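Local coordinates for endonuclease 8-like L720 (PDB 4MB7), which belongs to the endonuclease VIII-like branch of the Fpg/Nei protein family, a two-domain viral protein with an H2TH domain and a bound zinc ion, at residues Thr9-Lys12 with Ile13-Thr16; Glu165-Thr168 with Asp169-Leu172. All coordinates share one frame; numbering follows the deposited sequence. Where two conformers were deposited one is given.

Overall arrangement
Contacts 1 and 2 lie on opposite sides of the chain's centre, their own centres 31 Å apart and their nearest atoms about 18 Å apart, so they do not touch. Contact 1 closes helix 5-13 against the N-terminal beta-sheets; contact 2 forms helix 167-171 in the H2TH region. Helix 205-230 meets both: Y223 bonds E11 in contact 1, while F208 and L211 pack on I167 in contact 2. Each contact also has a bound sulfate nearby, bonded by K12 in contact 1 and about 4 Å from the L172 side chain in contact 2. The zinc ion, held by C247, H251, C268 and C271, belongs to the hairpin region that D169 reaches through L260 and R261.

Contact 1 (Thr9-Lys12 with Ile13-Thr16); sequences TYEK and IRHT. With SO4 (sulfate ion), chain C.
R14 folds back along the last turn of helix 5-13 to lie across Y10. Its CD sits over one face of the Y10 ring, 4.0 Å from the centroid, a CH-pi contact. Beyond it the guanidinium is tilted against the ring, the two planes 62° apart, with NH1 at the phenol end: R14 NH1 donates to Y10 OH at 3.3 Å with an N-H...O angle of 152°, the hydroxyl lying close to the guanidinium plane. R14 carries CG between its backbone N and carbonyl carbon (chi1 64°), and the chain then runs extended, so that it follows the ring from CE1 toward OH. Over one guanidinium face comes E11 CG, 4.2 Å above the plane and displaced toward the rim; the E11 carboxylate itself is committed to R7 by a salt bridge and to Y223 OH.

On the buried side, the I13 and T9 side chains cross at a slant, I13 CD1 lying 4.2 Å from T9 CG2, and I13 CG1 lies 3.3 Å from T9 O. The backbone bonds here are weak: I13 N reaches both T9 O and Y10 O, and R14 N reaches Y10 O at 3.0 Å. I13 O in turn takes T16 N and also T16 OG1, the latter at 2.6 Å; W44 NE1 provides OG1 with an outside partner. The extended K12 points outward, its NZ donating to sulfate O4 at 3.0 Å; R5 and R229 bond the same sulfate ion.

With I13 packed on W44 of one sheet and I75 and V77 of the other, this is a helix C-terminus passing into a 3-10 turn on the N-terminal beta-sheet domain of an Fpg/Nei protein.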
# COMPACT_ATOMS: atom_id res chain seq x y z
N THR A 9 5.74 1.91 7.66
CA THR A 9 5.13 3.09 8.25
C THR A 9 4.27 2.69 9.45
O THR A 9 4.32 3.32 10.50
CB THR A 9 4.26 3.84 7.23
OG1 THR A 9 5.07 4.25 6.12
CG2 THR A 9 3.62 5.08 7.86
N TYR A 10 3.49 1.63 9.27
CA TYR A 10 2.66 1.07 10.33
C TYR A 10 3.48 0.68 11.56
O TYR A 10 3.11 1.00 12.69
CB TYR A 10 1.87 -0.13 9.80
CG TYR A 10 1.39 -1.09 10.87
CD1 TYR A 10 0.30 -0.76 11.68
CD2 TYR A 10 2.00 -2.32 11.06
CE1 TYR A 10 -0.15 -1.64 12.65
CE2 TYR A 10 1.56 -3.20 12.03
CZ TYR A 10 0.48 -2.85 12.82
OH TYR A 10 0.04 -3.72 13.79
N GLU A 11 4.59 -0.01 11.34
CA GLU A 11 5.44 -0.45 12.44
C GLU A 11 6.07 0.73 13.18
O GLU A 11 6.35 0.64 14.38
CB GLU A 11 6.52 -1.41 11.93
CG GLU A 11 5.97 -2.74 11.44
CD GLU A 11 7.05 -3.64 10.85
OE1 GLU A 11 8.12 -3.12 10.47
OE2 GLU A 11 6.82 -4.87 10.77
N LYS A 12 6.27 1.84 12.48
CA LYS A 12 6.89 3.02 13.07
C LYS A 12 5.93 3.83 13.95
O LYS A 12 6.36 4.48 14.90
CB LYS A 12 7.48 3.93 11.99
CG LYS A 12 8.79 3.45 11.40
CD LYS A 12 9.30 4.41 10.34
CE LYS A 12 10.61 3.94 9.74
NZ LYS A 12 11.10 4.87 8.68
N ILE A 13 4.64 3.78 13.65
CA ILE A 13 3.68 4.65 14.33
C ILE A 13 2.71 3.94 15.26
O ILE A 13 1.99 4.58 16.03
CB ILE A 13 2.87 5.49 13.32
CG1 ILE A 13 1.95 4.57 12.50
CG2 ILE A 13 3.79 6.28 12.40
CD1 ILE A 13 1.29 5.26 11.33
N ARG A 14 2.68 2.61 15.20
CA ARG A 14 1.65 1.85 15.92
C ARG A 14 1.74 1.94 17.44
O ARG A 14 0.78 1.64 18.15
CB ARG A 14 1.63 0.39 15.47
CG ARG A 14 2.89 -0.40 15.79
CD ARG A 14 2.71 -1.87 15.45
NE ARG A 14 3.96 -2.61 15.49
CZ ARG A 14 4.06 -3.91 15.23
NH1 ARG A 14 2.99 -4.62 14.91
NH2 ARG A 14 5.25 -4.51 15.29
N HIS A 15 2.90 2.35 17.95
CA HIS A 15 3.08 2.45 19.39
C HIS A 15 2.56 3.79 19.94
O HIS A 15 2.88 4.18 21.06
CB HIS A 15 4.54 2.21 19.79
CG HIS A 15 4.98 0.79 19.60
ND1 HIS A 15 5.70 0.37 18.50
CD2 HIS A 15 4.78 -0.31 20.36
CE1 HIS A 15 5.93 -0.93 18.60
NE2 HIS A 15 5.39 -1.36 19.72
N THR A 16 1.77 4.48 19.12
CA THR A 16 1.01 5.63 19.59
C THR A 16 -0.36 5.19 20.10
O THR A 16 -1.14 5.99 20.61
CB THR A 16 0.83 6.68 18.47
OG1 THR A 16 0.28 6.05 17.30
CG2 THR A 16 2.16 7.33 18.12
S SO4 C . 14.30 4.37 5.73
O1 SO4 C . 15.47 3.90 6.51
O2 SO4 C . 14.51 5.79 5.41
O3 SO4 C . 14.23 3.59 4.48
O4 SO4 C . 13.08 4.22 6.53
O HOH W 1 6.76 -1.35 15.69

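Contact 2 (Glu165-Thr168 with Asp169-Leu172); sequences EIIT and DFLL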
# COMPACT_ATOMS: atom_id res chain seq x y z
N GLU A 165 -7.55 -8.98 -19.65
CA GLU A 165 -6.64 -7.85 -19.51
C GLU A 165 -5.18 -8.28 -19.46
O GLU A 165 -4.87 -9.44 -19.19
CB GLU A 165 -7.00 -7.00 -18.29
CG GLU A 165 -6.87 -7.71 -16.96
CD GLU A 165 -7.17 -6.80 -15.78
OE1 GLU A 165 -7.57 -5.64 -16.02
OE2 GLU A 165 -7.00 -7.23 -14.62
N ILE A 166 -4.28 -7.34 -19.71
CA ILE A 166 -2.85 -7.62 -19.68
C ILE A 166 -2.37 -7.84 -18.25
O ILE A 166 -3.02 -7.39 -17.30
CB ILE A 166 -2.02 -6.49 -20.33
CG1 ILE A 166 -2.15 -5.19 -19.53
CG2 ILE A 166 -2.46 -6.27 -21.77
CD1 ILE A 166 -1.17 -4.13 -19.94
N ILE A 167 -1.24 -8.51 -18.10
CA ILE A 167 -0.74 -8.92 -16.78
C ILE A 167 -0.40 -7.74 -15.87
O ILE A 167 -0.65 -7.80 -14.66
CB ILE A 167 0.45 -9.90 -16.89
CG1 ILE A 167 0.86 -10.42 -15.51
CG2 ILE A 167 1.63 -9.26 -17.60
CD1 ILE A 167 -0.26 -11.13 -14.78
N THR A 168 0.14 -6.66 -16.44
CA THR A 168 0.47 -5.47 -15.66
C THR A 168 -0.77 -4.88 -14.98
O THR A 168 -0.72 -4.51 -13.80
CB THR A 168 1.16 -4.39 -16.53
OG1 THR A 168 2.52 -4.77 -16.78
CG2 THR A 168 1.15 -3.04 -15.82
N ASP A 169 -1.88 -4.83 -15.70
CA ASP A 169 -3.13 -4.34 -15.17
C ASP A 169 -3.62 -5.20 -14.03
O ASP A 169 -4.10 -4.70 -13.03
CB ASP A 169 -4.21 -4.31 -16.25
CG ASP A 169 -4.20 -3.03 -17.07
OD1 ASP A 169 -3.42 -2.11 -16.76
OD2 ASP A 169 -4.98 -2.95 -18.05
N PHE A 170 -3.48 -6.51 -14.18
CA PHE A 170 -3.94 -7.46 -13.17
C PHE A 170 -3.07 -7.42 -11.91
O PHE A 170 -3.58 -7.54 -10.80
CB PHE A 170 -4.00 -8.88 -13.74
CG PHE A 170 -4.59 -9.89 -12.80
CD1 PHE A 170 -5.86 -9.72 -12.30
CD2 PHE A 170 -3.87 -11.01 -12.43
CE1 PHE A 170 -6.41 -10.65 -11.43
CE2 PHE A 170 -4.41 -11.95 -11.57
CZ PHE A 170 -5.68 -11.77 -11.07
N LEU A 171 -1.77 -7.24 -12.09
CA LEU A 171 -0.84 -7.19 -10.96
C LEU A 171 -1.04 -5.92 -10.13
O LEU A 171 -0.62 -5.86 -8.97
CB LEU A 171 0.61 -7.27 -11.43
CG LEU A 171 1.08 -8.61 -11.99
CD1 LEU A 171 2.56 -8.55 -12.34
CD2 LEU A 171 0.81 -9.74 -11.00
N LEU A 172 -1.68 -4.92 -10.73
CA LEU A 172 -1.94 -3.66 -10.05
C LEU A 172 -3.35 -3.59 -9.48
O LEU A 172 -3.74 -2.59 -8.88
CB LEU A 172 -1.69 -2.49 -11.00
CG LEU A 172 -0.24 -2.24 -11.39
CD1 LEU A 172 -0.15 -1.28 -12.57
CD2 LEU A 172 0.54 -1.71 -10.20
O HOH W 2 -5.43 -4.53 -20.10
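Helix 167-171, which by sequence family and topology is probably the first helix of the helix-two-turn-helix motif, begins here with I166 at its N-cap. Just ahead of the cap, E165 turns its carboxylate back over the first turn: CG lies between the backbone N and the carbonyl carbon (chi1 64°) and the rest of the chain is extended. Its OE2 rests 3.4 Å from F170 CA and 3.6 Å from F170 CD1, meeting the ring at its edge, with carboxylate and ring planes 59° apart. E165 OE1 stands 4.3 Å from D169 OD2, a proximity of like charges that the nearby helix N-terminus may offset.

D169 OD2 accepts a bond from L260 N and another from a water at 2.6 Å; that water accepts from I166 N at 3.1 Å. The carboxylate at the third helical position thus reaches the N-cap amide through water, where a capping box would bond directly.

Inside the helix, F170 N donates to I166 O at 154°, and L171 N to I167 O at 2.9 Å, whereas L172 N to T168 O is weak. The I167 and L171 side chains cross at a slant, I167 CG1 lying 4.0 Å from L171 CG. T168 and L172 lie side by side, T168 CG2 against L172 CD1 at 3.9 Å, while T168 OG1 bonds Q185.

I167, T168 and L171 all pack on L189 of helix 182-191, and F170 meets F177 edge-to-face. On another flank D169 joins L260 and R261, between strands 254-258 and 263-267, linking the H2TH fold to the zinc-bearing hairpin region.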